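Local structure of papain-like cysteine protease (Porcine reproductive and respiratory syndrome virus, 3MTV) at residues C90-L94 with H159-E165. The protein is the nsp1-beta piece of the viral polyprotein, a papain-like cysteine protease that also acts as a metal-dependent nuclease, and probably blocks host mRNA export and interferon signalling. Residues are numbered along the deposited sequence; the frame is centred on the assembly and turned at random.
Sequences CWWRL and HLKLVEE
Cys90 and His159, the likely nucleophile and histidine of the papain-like protease, meet with the sulfur standing obliquely to the imidazole: Cys90 SG lies 4.0 Å from the ring centroid and 40° off its normal. SG sits between the cysteine's own backbone N and carbonyl carbon, a rotamer that turns it to strand 158-162. There the backbone N of Leu160 is assigned as a donor to Cys90 SG over 3.6 Å, a long bond whose sulfur position is less certain.

Beside this pair, the branched end of Leu160 lies against residues 90-94. One branch, CD1, reaches the carbonyl oxygen of Cys90, while CD2 packs at 4.0 Å against CD1 of Leu94, an apolar contact between two buried side chains.

Beyond the end of the strand, Glu165, in the turn that follows, faces Arg93. Arg93 NH2 is 3.0 Å from Glu165 OE2, but the guanidinium and carboxylate planes stand 79° apart and OE2 stands off the plane of the guanidinium, so this salt bridge rests on charge and not on a directed N-H. Leu162 CD1, 4.1 Å from Arg93 NE, and Glu165 OE1 lie over one guanidinium face; Leu160 O approaches its edge, 3.9 Å from Arg93 NH1, too far for a bond. In the second shell, Leu162 N donates to Glu165 OE1, modelled implausibly short and so doubtful in length; it would hold the carboxylate against the type I turn of residues 162-165 that Glu165 N to Leu162 O closes.

Strand 158-162 is an outermost strand of the five-stranded antiparallel sheet, bonded through His159 and Lys161 to strand 145-150, and Phe171 meets the His159 ring. On the other side of the contact, Trp91 and Trp92 lean on helix 100-112, so the active-site pair bridges the helical and sheet parts of the papain-like domain.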
loop_
_atom_site.group_PDB
_atom_site.type_symbol
_atom_site.label_atom_id
_atom_site.label_comp_id
_atom_site.label_asym_id
_atom_site.label_seq_id
_atom_site.Cartn_x
_atom_site.Cartn_y
_atom_site.Cartn_z
ATOM N N CYS A 90 15.672 -22.241 -9.487
ATOM C CA CYS A 90 14.765 -23.355 -9.408
ATOM C C CYS A 90 14.367 -23.686 -10.819
ATOM O O CYS A 90 13.587 -24.549 -11.003
ATOM C CB CYS A 90 13.540 -22.936 -8.632
ATOM S SG CYS A 90 12.680 -21.381 -9.380
ATOM N N TRP A 91 14.870 -22.978 -11.820
ATOM C CA TRP A 91 14.349 -23.146 -13.164
ATOM C C TRP A 91 15.081 -24.204 -13.942
ATOM O O TRP A 91 14.573 -24.760 -14.898
ATOM C CB TRP A 91 14.453 -21.895 -13.960
ATOM C CG TRP A 91 15.709 -21.191 -13.916
ATOM C CD1 TRP A 91 16.084 -20.272 -13.030
ATOM C CD2 TRP A 91 16.787 -21.351 -14.807
ATOM N NE1 TRP A 91 17.371 -19.794 -13.307
ATOM C CE2 TRP A 91 17.826 -20.488 -14.385
ATOM C CE3 TRP A 91 16.999 -22.150 -15.932
ATOM C CZ2 TRP A 91 19.084 -20.413 -15.056
ATOM C CZ3 TRP A 91 18.234 -21.996 -16.677
ATOM C CH2 TRP A 91 19.267 -21.169 -16.193
ATOM N N TRP A 92 16.279 -24.488 -13.485
ATOM C CA TRP A 92 17.005 -25.625 -13.959
ATOM C C TRP A 92 16.191 -26.830 -14.110
ATOM O O TRP A 92 16.334 -27.488 -15.113
ATOM C CB TRP A 92 18.072 -25.956 -12.976
ATOM C CG TRP A 92 19.084 -24.844 -12.712
ATOM C CD1 TRP A 92 19.095 -23.536 -13.216
ATOM C CD2 TRP A 92 20.223 -24.950 -11.874
ATOM N NE1 TRP A 92 20.207 -22.831 -12.685
ATOM C CE2 TRP A 92 20.904 -23.694 -11.888
ATOM C CE3 TRP A 92 20.739 -25.991 -11.114
ATOM C CZ2 TRP A 92 22.041 -23.496 -11.228
ATOM C CZ3 TRP A 92 21.852 -25.781 -10.408
ATOM C CH2 TRP A 92 22.495 -24.533 -10.442
ATOM N N ARG A 93 15.347 -27.147 -13.132
ATOM C CA ARG A 93 14.574 -28.391 -13.219
ATOM C C ARG A 93 14.042 -28.518 -14.634
ATOM O O ARG A 93 14.149 -29.501 -15.315
ATOM C CB ARG A 93 13.412 -28.400 -12.212
ATOM C CG ARG A 93 13.882 -28.550 -10.738
ATOM C CD ARG A 93 13.249 -29.778 -9.954
ATOM N NE ARG A 93 13.591 -29.690 -8.552
ATOM C CZ ARG A 93 13.308 -28.654 -7.748
ATOM N NH1 ARG A 93 12.609 -27.596 -8.149
ATOM N NH2 ARG A 93 13.739 -28.678 -6.495
ATOM N N LEU A 94 13.479 -27.456 -15.122
ATOM C CA LEU A 94 12.969 -27.461 -16.494
ATOM C C LEU A 94 13.841 -28.060 -17.625
ATOM O O LEU A 94 13.347 -28.485 -18.630
ATOM C CB LEU A 94 12.769 -26.017 -16.774
ATOM C CG LEU A 94 11.343 -25.562 -16.572
ATOM C CD1 LEU A 94 10.569 -26.230 -15.397
ATOM C CD2 LEU A 94 11.215 -24.067 -16.581
ATOM N N HIS A 159 8.266 -18.809 -8.881
ATOM C CA HIS A 159 9.017 -19.907 -8.454
ATOM C C HIS A 159 8.402 -21.209 -8.953
ATOM O O HIS A 159 7.202 -21.349 -9.109
ATOM C CB HIS A 159 9.112 -19.839 -6.979
ATOM C CG HIS A 159 10.069 -20.810 -6.404
ATOM N ND1 HIS A 159 9.655 -21.969 -5.795
ATOM C CD2 HIS A 159 11.416 -20.776 -6.310
ATOM C CE1 HIS A 159 10.725 -22.633 -5.382
ATOM N NE2 HIS A 159 11.800 -21.920 -5.667
ATOM N N LEU A 160 9.212 -22.199 -9.235
ATOM C CA LEU A 160 8.521 -23.440 -9.333
ATOM C C LEU A 160 9.209 -24.573 -8.531
ATOM O O LEU A 160 10.335 -24.438 -8.040
ATOM C CB LEU A 160 8.269 -23.762 -10.779
ATOM C CG LEU A 160 9.702 -23.671 -11.304
ATOM C CD1 LEU A 160 10.320 -25.038 -11.127
ATOM C CD2 LEU A 160 9.809 -23.320 -12.752
ATOM N N LYS A 161 8.493 -25.675 -8.380
ATOM C CA LYS A 161 8.892 -26.705 -7.477
ATOM C C LYS A 161 8.021 -27.840 -7.927
ATOM O O LYS A 161 7.027 -27.607 -8.657
ATOM C CB LYS A 161 8.584 -26.283 -6.040
ATOM C CG LYS A 161 7.137 -26.508 -5.561
ATOM C CD LYS A 161 6.963 -26.174 -4.032
ATOM C CE LYS A 161 5.712 -26.865 -3.328
ATOM N NZ LYS A 161 4.507 -27.303 -4.160
ATOM N N LEU A 162 8.374 -29.055 -7.525
ATOM C CA LEU A 162 7.537 -30.164 -7.904
ATOM C C LEU A 162 6.395 -30.277 -6.947
ATOM O O LEU A 162 6.512 -29.869 -5.769
ATOM C CB LEU A 162 8.287 -31.447 -7.818
ATOM C CG LEU A 162 9.660 -31.438 -8.398
ATOM C CD1 LEU A 162 10.571 -32.278 -7.548
ATOM C CD2 LEU A 162 9.426 -32.019 -9.728
ATOM N N VAL A 163 5.340 -30.929 -7.451
ATOM C CA VAL A 163 4.016 -31.021 -6.804
ATOM C C VAL A 163 4.131 -31.529 -5.382
ATOM O O VAL A 163 3.472 -31.044 -4.452
ATOM C CB VAL A 163 2.995 -31.873 -7.637
ATOM C CG1 VAL A 163 2.135 -30.983 -8.409
ATOM C CG2 VAL A 163 3.705 -32.911 -8.601
ATOM N N GLU A 164 5.067 -32.431 -5.220
ATOM C CA GLU A 164 5.258 -33.121 -3.976
ATOM C C GLU A 164 6.246 -32.493 -3.012
ATOM O O GLU A 164 6.265 -32.844 -1.828
ATOM C CB GLU A 164 5.731 -34.491 -4.339
ATOM C CG GLU A 164 5.925 -34.569 -5.824
ATOM C CD GLU A 164 7.286 -35.172 -6.188
ATOM O OE1 GLU A 164 7.872 -35.889 -5.331
ATOM O OE2 GLU A 164 7.758 -34.921 -7.332
ATOM N N GLU A 165 7.076 -31.576 -3.473
ATOM C CA GLU A 165 7.860 -30.835 -2.480
ATOM C C GLU A 165 6.978 -29.897 -1.695
ATOM O O GLU A 165 5.817 -29.648 -2.024
ATOM C CB GLU A 165 9.005 -30.045 -3.102
ATOM C CG GLU A 165 9.875 -30.922 -3.916
ATOM C CD GLU A 165 10.749 -30.187 -4.907
ATOM O OE1 GLU A 165 10.235 -29.539 -5.884
ATOM O OE2 GLU A 165 11.976 -30.308 -4.702
#